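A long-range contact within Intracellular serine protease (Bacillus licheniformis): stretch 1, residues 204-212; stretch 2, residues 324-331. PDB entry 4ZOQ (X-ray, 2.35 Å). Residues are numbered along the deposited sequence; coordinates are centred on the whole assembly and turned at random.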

# COMPACT_ATOMS: atom_id res chain seq x y z
N SER B 204 0.31 -7.65 10.31
CA SER B 204 -0.75 -7.13 11.13
C SER B 204 -0.75 -7.75 12.53
O SER B 204 -0.69 -8.97 12.64
CB SER B 204 -2.11 -7.37 10.46
OG SER B 204 -3.18 -7.06 11.36
N ASN B 205 -0.76 -6.93 13.59
CA ASN B 205 -0.89 -7.49 14.93
C ASN B 205 -2.29 -7.20 15.53
O ASN B 205 -3.08 -6.42 15.01
CB ASN B 205 0.23 -6.98 15.88
CG ASN B 205 0.17 -5.47 16.14
OD1 ASN B 205 0.83 -4.68 15.47
ND2 ASN B 205 -0.62 -5.06 17.13
N MET B 206 -2.56 -7.85 16.66
CA MET B 206 -3.82 -7.74 17.36
C MET B 206 -3.73 -6.71 18.46
O MET B 206 -2.63 -6.23 18.77
CB MET B 206 -4.17 -9.09 17.99
CG MET B 206 -4.19 -10.19 17.02
SD MET B 206 -5.58 -10.07 15.90
CE MET B 206 -6.91 -10.42 17.06
N LYS B 207 -4.86 -6.43 19.09
CA LYS B 207 -4.90 -5.49 20.22
C LYS B 207 -3.96 -5.97 21.32
O LYS B 207 -3.27 -5.18 21.93
CB LYS B 207 -6.32 -5.37 20.77
CG LYS B 207 -6.45 -4.49 22.01
CD LYS B 207 -7.88 -4.60 22.56
CE LYS B 207 -8.88 -3.91 21.67
NZ LYS B 207 -10.20 -3.83 22.31
N SER B 208 -3.86 -7.28 21.50
CA SER B 208 -3.01 -7.87 22.53
C SER B 208 -1.54 -7.85 22.15
O SER B 208 -0.69 -8.17 22.96
CB SER B 208 -3.41 -9.31 22.78
OG SER B 208 -3.16 -10.07 21.62
N ASN B 209 -1.28 -7.46 20.90
CA ASN B 209 0.06 -7.45 20.28
C ASN B 209 0.50 -8.81 19.78
O ASN B 209 1.60 -8.91 19.22
CB ASN B 209 1.15 -6.86 21.18
CG ASN B 209 1.00 -5.38 21.34
OD1 ASN B 209 0.52 -4.71 20.42
ND2 ASN B 209 1.48 -4.84 22.45
N ASN B 210 -0.33 -9.84 19.97
CA ASN B 210 -0.09 -11.10 19.28
C ASN B 210 -0.25 -10.89 17.76
O ASN B 210 -1.04 -10.05 17.32
CB ASN B 210 -1.07 -12.18 19.72
CG ASN B 210 -0.85 -12.63 21.14
OD1 ASN B 210 0.25 -12.51 21.70
ND2 ASN B 210 -1.90 -13.19 21.74
N ILE B 211 0.44 -11.68 16.96
CA ILE B 211 0.31 -11.51 15.53
C ILE B 211 -1.11 -11.88 15.15
O ILE B 211 -1.70 -12.78 15.77
CB ILE B 211 1.33 -12.37 14.73
CG1 ILE B 211 1.51 -11.82 13.30
CG2 ILE B 211 0.90 -13.87 14.71
CD1 ILE B 211 2.34 -10.52 13.25
N SER B 212 -1.68 -11.18 14.17
CA SER B 212 -2.97 -11.59 13.62
C SER B 212 -2.73 -12.94 12.97
O SER B 212 -1.71 -13.13 12.33
CB SER B 212 -3.50 -10.58 12.60
OG SER B 212 -3.70 -9.28 13.17
N VAL B 324 10.94 -13.26 12.23
CA VAL B 324 10.13 -13.68 11.10
C VAL B 324 8.62 -13.37 11.28
O VAL B 324 7.88 -13.29 10.30
CB VAL B 324 10.38 -15.22 10.88
CG1 VAL B 324 9.20 -15.94 10.30
CG2 VAL B 324 11.65 -15.44 10.06
N ILE B 325 8.19 -13.09 12.50
CA ILE B 325 6.77 -12.79 12.73
C ILE B 325 6.43 -11.28 12.68
O ILE B 325 5.54 -10.86 11.96
CB ILE B 325 6.34 -13.37 14.09
CG1 ILE B 325 6.53 -14.89 14.09
CG2 ILE B 325 4.89 -13.01 14.41
CD1 ILE B 325 6.30 -15.54 15.48
N TYR B 326 7.20 -10.49 13.41
CA TYR B 326 6.96 -9.07 13.59
C TYR B 326 7.94 -8.18 12.86
O TYR B 326 7.81 -6.97 12.92
CB TYR B 326 7.03 -8.69 15.08
CG TYR B 326 6.07 -9.44 15.93
CD1 TYR B 326 4.76 -9.00 16.09
CD2 TYR B 326 6.47 -10.62 16.56
CE1 TYR B 326 3.89 -9.70 16.86
CE2 TYR B 326 5.60 -11.33 17.33
CZ TYR B 326 4.32 -10.87 17.48
OH TYR B 326 3.45 -11.59 18.24
N GLY B 327 8.97 -8.74 12.23
CA GLY B 327 10.03 -7.89 11.69
C GLY B 327 10.72 -7.12 12.82
O GLY B 327 10.92 -7.65 13.91
N TYR B 328 11.02 -5.84 12.60
CA TYR B 328 11.61 -5.01 13.66
C TYR B 328 10.61 -4.76 14.77
O TYR B 328 10.98 -4.25 15.81
CB TYR B 328 12.09 -3.67 13.11
CG TYR B 328 13.25 -3.77 12.16
CD1 TYR B 328 14.51 -4.16 12.60
CD2 TYR B 328 13.08 -3.50 10.81
CE1 TYR B 328 15.57 -4.27 11.73
CE2 TYR B 328 14.15 -3.61 9.92
CZ TYR B 328 15.39 -3.99 10.39
OH TYR B 328 16.46 -4.11 9.53
N GLY B 329 9.33 -5.04 14.52
CA GLY B 329 8.31 -4.90 15.55
C GLY B 329 7.14 -4.00 15.17
O GLY B 329 6.96 -3.59 14.00
N GLU B 330 6.34 -3.65 16.17
CA GLU B 330 5.16 -2.83 15.95
C GLU B 330 5.47 -1.36 15.92
O GLU B 330 6.09 -0.82 16.86
CB GLU B 330 4.13 -3.09 17.02
CG GLU B 330 2.83 -2.33 16.82
CD GLU B 330 1.82 -2.71 17.88
OE1 GLU B 330 2.11 -3.69 18.58
OE2 GLU B 330 0.75 -2.09 17.99
N VAL B 331 5.11 -0.73 14.81
CA VAL B 331 5.22 0.71 14.64
C VAL B 331 4.25 1.47 15.56
O VAL B 331 3.09 1.12 15.66
CB VAL B 331 4.96 1.12 13.16
CG1 VAL B 331 4.76 2.64 13.04
CG2 VAL B 331 6.11 0.66 12.30

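This is a small side-chain contact between the end of a strand with the turn and loop that follow it, and a loop without regular structure, polar at one end, where Glu330 meets Asn205 and Asn209, and largely apolar at the other, where Ile211 packs on Ile325 and Tyr326. It buries 317 Å² in total, counting both sides.

Stretch 1 folds back on itself. A type I turn runs from Met206 to Asn209, closed by Asn209 N to Met206 O at 2.8 Å. Met206 N also bonds Asn210 O at 2.8 Å, and Ser212 N bonds Ser204 O at 2.9 Å. The fold brings Asn205, Asn209 and Ile211 within reach of stretch 2.

Glu330 points toward stretch 1 with chi1 and chi2 both t. This extended chain carries its carboxylate to the two asparagines. Asn205 ND2 gives a weak hydrogen bond to Glu330 OE2, at 3.4 Å and 140°. The same ND2 donates a better one to Met206 O, at 2.8 Å, so the amide also braces its own loop. The side-chain amide of Asn209 also lies against the carboxylate, but its modelled orientation is probably turned over. Glu330 is buried, and an amide that can donate suits a place beside its carboxylate.

At the other end, Ile211 points toward stretch 2. Its CB lies 3.6 Å from Ile325 CG2, and its CD1 lies 4.0 Å from Tyr326 CE1. The branched side chain thus touches both neighbours. The CA-to-CB bond of Tyr326 points sideways, but the end of its side chain comes nearer to stretch 1. Its OH sits 3.3 Å from Ile211 N and 3.7 Å from Asn210 CA. Tyrosine combines an apolar ring for Ile211 with a hydroxyl placed near the backbone.

A type II' turn from Tyr326 to Gly329 separates Tyr326 from Glu330. Gly327 has positive phi, which favours glycine. At Gly329, a CB would jam against the preceding carbonyl O.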